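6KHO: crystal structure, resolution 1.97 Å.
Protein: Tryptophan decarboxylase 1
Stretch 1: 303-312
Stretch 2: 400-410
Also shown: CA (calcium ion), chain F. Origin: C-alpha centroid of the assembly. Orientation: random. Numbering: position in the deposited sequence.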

# COMPACT_ATOMS: atom_id res chain seq x y z
N GLY A 303 -7.68 -15.89 10.56
CA GLY A 303 -7.76 -16.63 9.31
C GLY A 303 -6.62 -17.60 9.10
O GLY A 303 -6.83 -18.72 8.62
N SER A 304 -5.39 -17.20 9.47
CA SER A 304 -4.24 -18.09 9.28
C SER A 304 -4.39 -19.39 10.05
O SER A 304 -3.91 -20.44 9.58
CB SER A 304 -2.95 -17.39 9.71
OG SER A 304 -2.67 -16.28 8.88
N ALA A 305 -5.04 -19.37 11.22
CA ALA A 305 -5.21 -20.60 11.98
C ALA A 305 -6.14 -21.58 11.28
O ALA A 305 -6.11 -22.78 11.58
CB ALA A 305 -5.74 -20.29 13.39
N CYS A 306 -6.94 -21.11 10.33
CA CYS A 306 -7.93 -21.93 9.65
C CYS A 306 -7.32 -22.83 8.59
O CYS A 306 -8.06 -23.59 7.94
CB CYS A 306 -9.01 -21.04 9.06
SG CYS A 306 -9.98 -20.19 10.35
N ILE A 307 -6.00 -22.79 8.40
CA ILE A 307 -5.32 -23.82 7.63
C ILE A 307 -5.19 -25.12 8.41
O ILE A 307 -4.76 -26.13 7.84
CB ILE A 307 -3.93 -23.34 7.16
CG1 ILE A 307 -2.97 -23.27 8.35
CG2 ILE A 307 -4.07 -21.99 6.44
CD1 ILE A 307 -1.50 -23.02 7.97
N CYS A 308 -5.54 -25.11 9.72
CA CYS A 308 -5.57 -26.29 10.57
C CYS A 308 -7.00 -26.80 10.72
O CYS A 308 -7.91 -25.99 10.97
CB CYS A 308 -4.99 -25.98 11.95
SG CYS A 308 -3.25 -25.45 11.90
N PRO A 309 -7.23 -28.10 10.55
CA PRO A 309 -8.62 -28.62 10.59
C PRO A 309 -9.37 -28.30 11.87
O PRO A 309 -10.59 -28.07 11.83
CB PRO A 309 -8.42 -30.13 10.42
CG PRO A 309 -7.15 -30.26 9.63
CD PRO A 309 -6.26 -29.12 10.10
N GLU A 310 -8.69 -28.27 13.02
CA GLU A 310 -9.38 -28.02 14.28
C GLU A 310 -9.84 -26.57 14.44
O GLU A 310 -10.60 -26.29 15.37
CB GLU A 310 -8.47 -28.41 15.45
CG GLU A 310 -7.29 -27.48 15.65
CD GLU A 310 -6.01 -27.99 15.00
OE1 GLU A 310 -4.92 -27.62 15.50
OE2 GLU A 310 -6.09 -28.74 14.00
N PHE A 311 -9.40 -25.66 13.57
CA PHE A 311 -9.87 -24.28 13.61
C PHE A 311 -10.78 -23.92 12.44
O PHE A 311 -11.45 -22.88 12.49
CB PHE A 311 -8.69 -23.30 13.63
CG PHE A 311 -7.81 -23.44 14.84
CD1 PHE A 311 -8.24 -22.96 16.07
CD2 PHE A 311 -6.57 -24.05 14.75
CE1 PHE A 311 -7.44 -23.09 17.19
CE2 PHE A 311 -5.77 -24.18 15.87
CZ PHE A 311 -6.21 -23.70 17.09
N ARG A 312 -10.84 -24.76 11.41
CA ARG A 312 -11.57 -24.42 10.20
C ARG A 312 -13.08 -24.28 10.45
O ARG A 312 -13.78 -23.66 9.64
CB ARG A 312 -11.26 -25.47 9.12
CG ARG A 312 -11.90 -25.25 7.75
CD ARG A 312 -11.81 -23.81 7.25
NE ARG A 312 -12.49 -23.69 5.96
CZ ARG A 312 -13.82 -23.68 5.81
NH1 ARG A 312 -14.62 -23.75 6.88
NH2 ARG A 312 -14.35 -23.60 4.60
N LYS A 400 4.55 -27.60 7.96
CA LYS A 400 5.27 -26.68 8.84
C LYS A 400 4.43 -25.45 9.17
O LYS A 400 4.49 -24.94 10.30
CB LYS A 400 6.58 -26.25 8.18
CG LYS A 400 7.81 -27.05 8.60
CD LYS A 400 9.08 -26.32 8.16
CE LYS A 400 10.34 -27.16 8.39
NZ LYS A 400 10.34 -28.40 7.57
N LEU A 401 3.69 -24.92 8.19
CA LEU A 401 2.81 -23.79 8.48
C LEU A 401 1.75 -24.17 9.51
O LEU A 401 1.44 -23.38 10.42
CB LEU A 401 2.16 -23.27 7.19
CG LEU A 401 3.07 -22.71 6.08
CD1 LEU A 401 2.29 -22.20 4.88
CD2 LEU A 401 3.95 -21.62 6.60
N GLN A 402 1.20 -25.38 9.41
CA GLN A 402 0.26 -25.85 10.42
C GLN A 402 0.92 -25.98 11.79
O GLN A 402 0.34 -25.60 12.81
CB GLN A 402 -0.36 -27.18 9.99
CG GLN A 402 -1.29 -27.07 8.78
CD GLN A 402 -1.79 -28.43 8.34
OE1 GLN A 402 -1.02 -29.40 8.29
NE2 GLN A 402 -3.08 -28.53 8.02
N GLU A 403 2.13 -26.55 11.84
CA GLU A 403 2.78 -26.72 13.14
C GLU A 403 3.17 -25.37 13.74
O GLU A 403 3.21 -25.24 14.97
CB GLU A 403 3.99 -27.65 13.01
CG GLU A 403 4.66 -28.07 14.34
CD GLU A 403 3.68 -28.25 15.53
OE1 GLU A 403 2.67 -28.99 15.39
OE2 GLU A 403 3.95 -27.67 16.60
N HIS A 404 3.43 -24.36 12.91
CA HIS A 404 3.67 -23.01 13.40
C HIS A 404 2.42 -22.44 14.10
O HIS A 404 2.52 -21.88 15.20
CB HIS A 404 4.14 -22.11 12.25
CG HIS A 404 3.64 -20.69 12.31
ND1 HIS A 404 4.17 -19.76 13.19
CD2 HIS A 404 2.71 -20.03 11.58
CE1 HIS A 404 3.56 -18.60 13.01
NE2 HIS A 404 2.67 -18.74 12.04
N ILE A 405 1.24 -22.60 13.50
CA ILE A 405 0.00 -22.21 14.18
C ILE A 405 -0.14 -22.96 15.50
O ILE A 405 -0.39 -22.36 16.56
CB ILE A 405 -1.23 -22.45 13.28
CG1 ILE A 405 -1.18 -21.61 12.00
CG2 ILE A 405 -2.53 -22.22 14.07
CD1 ILE A 405 -1.20 -20.12 12.24
N ARG A 406 0.01 -24.29 15.46
CA ARG A 406 -0.30 -25.12 16.62
C ARG A 406 0.67 -24.89 17.78
O ARG A 406 0.27 -24.93 18.95
CB ARG A 406 -0.30 -26.60 16.21
CG ARG A 406 -1.42 -26.93 15.24
CD ARG A 406 -1.27 -28.30 14.60
NE ARG A 406 -2.51 -28.69 13.92
CZ ARG A 406 -2.57 -29.57 12.92
NH1 ARG A 406 -1.47 -30.17 12.49
NH2 ARG A 406 -3.74 -29.85 12.36
N SER A 407 1.95 -24.66 17.47
CA SER A 407 2.90 -24.41 18.54
C SER A 407 2.67 -23.06 19.20
O SER A 407 2.88 -22.92 20.41
CB SER A 407 4.34 -24.53 18.01
OG SER A 407 4.58 -23.61 16.96
N ASP A 408 2.20 -22.06 18.44
CA ASP A 408 1.83 -20.79 19.06
C ASP A 408 0.63 -20.96 19.98
O ASP A 408 0.57 -20.36 21.06
CB ASP A 408 1.51 -19.73 18.00
CG ASP A 408 2.75 -19.16 17.36
OD1 ASP A 408 3.84 -19.45 17.86
OD2 ASP A 408 2.62 -18.41 16.38
N VAL A 409 -0.36 -21.73 19.53
CA VAL A 409 -1.55 -21.95 20.34
C VAL A 409 -1.20 -22.72 21.60
O VAL A 409 -1.70 -22.42 22.69
CB VAL A 409 -2.62 -22.67 19.50
CG1 VAL A 409 -3.69 -23.28 20.39
CG2 VAL A 409 -3.24 -21.70 18.48
N ALA A 410 -0.29 -23.69 21.48
CA ALA A 410 0.09 -24.49 22.64
C ALA A 410 0.87 -23.67 23.66
O ALA A 410 0.67 -23.84 24.87
CB ALA A 410 0.90 -25.71 22.18
CA CA F . 6.09 -19.40 17.14
O HOH W 1 5.18 -20.64 15.33
O HOH W 2 6.41 -21.48 17.83
O HOH W 3 5.08 -17.61 15.80
O HOH W 4 6.89 -17.66 18.51
O HOH W 5 8.05 -19.22 15.67

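The contact between the stretch 303–312 and the helix 400–410 is centred on I405, whose CA-to-CB bond points toward stretch 1 and which gives up more surface to it than any other residue of either stretch. Chi1 and chi2 are both m, and the branched side chain meets stretch 1 along much of its length. I405 CG2 packs against A305 CB at 3.8 Å, where the backbones run close: the CA atoms of A305 and I405 are 5.9 Å apart, a spacing that suits the small methyl of alanine. I405 CD1 reaches to within 3.8 Å of the carbonyl S304 O, while I405 CB lies 3.9 Å from C308 SG.

I307 extends this apolar patch toward the start of the helical stretch. With chi1 p and chi2 t, I307 carries its CD1 to 3.8 Å from L401 CB and 4.3 Å from I405 CG1, so one aliphatic chain bridges two residues a helical turn apart. F311 does the same in the other direction. The CA-to-CB bond of F311 points toward the helix, and F311 CZ lies 3.8 Å from V409 CG2 and F311 CE2 4.2 Å from I405 CG2. L401, I405 and V409 follow one another at intervals of four residues, which places them along one side of the helix; the CA-to-CB bonds of I405 and V409 point toward stretch 1, that of L401 sideways. S304, A305, I307, L401 and I405 are all buried, which suits the aliphatic side chains among them.

C308, also buried, marks the passage from apolar to polar packing. C308 SG, with chi1 m, sits 3.7 Å from Q402 O and 3.9 Å from R406 NE as well as touching I405; compact and only weakly polar, it fits among such mixed neighbours. Beside it, the CA-to-CB bond of Q402 points sideways, but the extended side chain brings its amide back to stretch 1. Q402 NE2 donates a hydrogen bond to I307 O at 2.9 Å, nearly linear at 170°, and so satisfies a carbonyl at the border of the apolar patch.

The outer edge is closed by R406, partly exposed, and E310, exposed like P309. The CA-to-CB bond of R406 is also sideways, but its long side chain, with chi2 and chi3 both t, comes nearer and reaches the carboxylate. The two groups form a bidentate salt bridge: R406 NE donates to E310 OE1 and R406 NH2 to E310 OE2, each at 3.1 Å and 160°, with OE2 near the guanidinium plane. P309 CD lies 3.5 Å from R406 NH2, a van der Waals contact beside the ion pair. Altogether the two stretches bury 476 Å², summed over both sides.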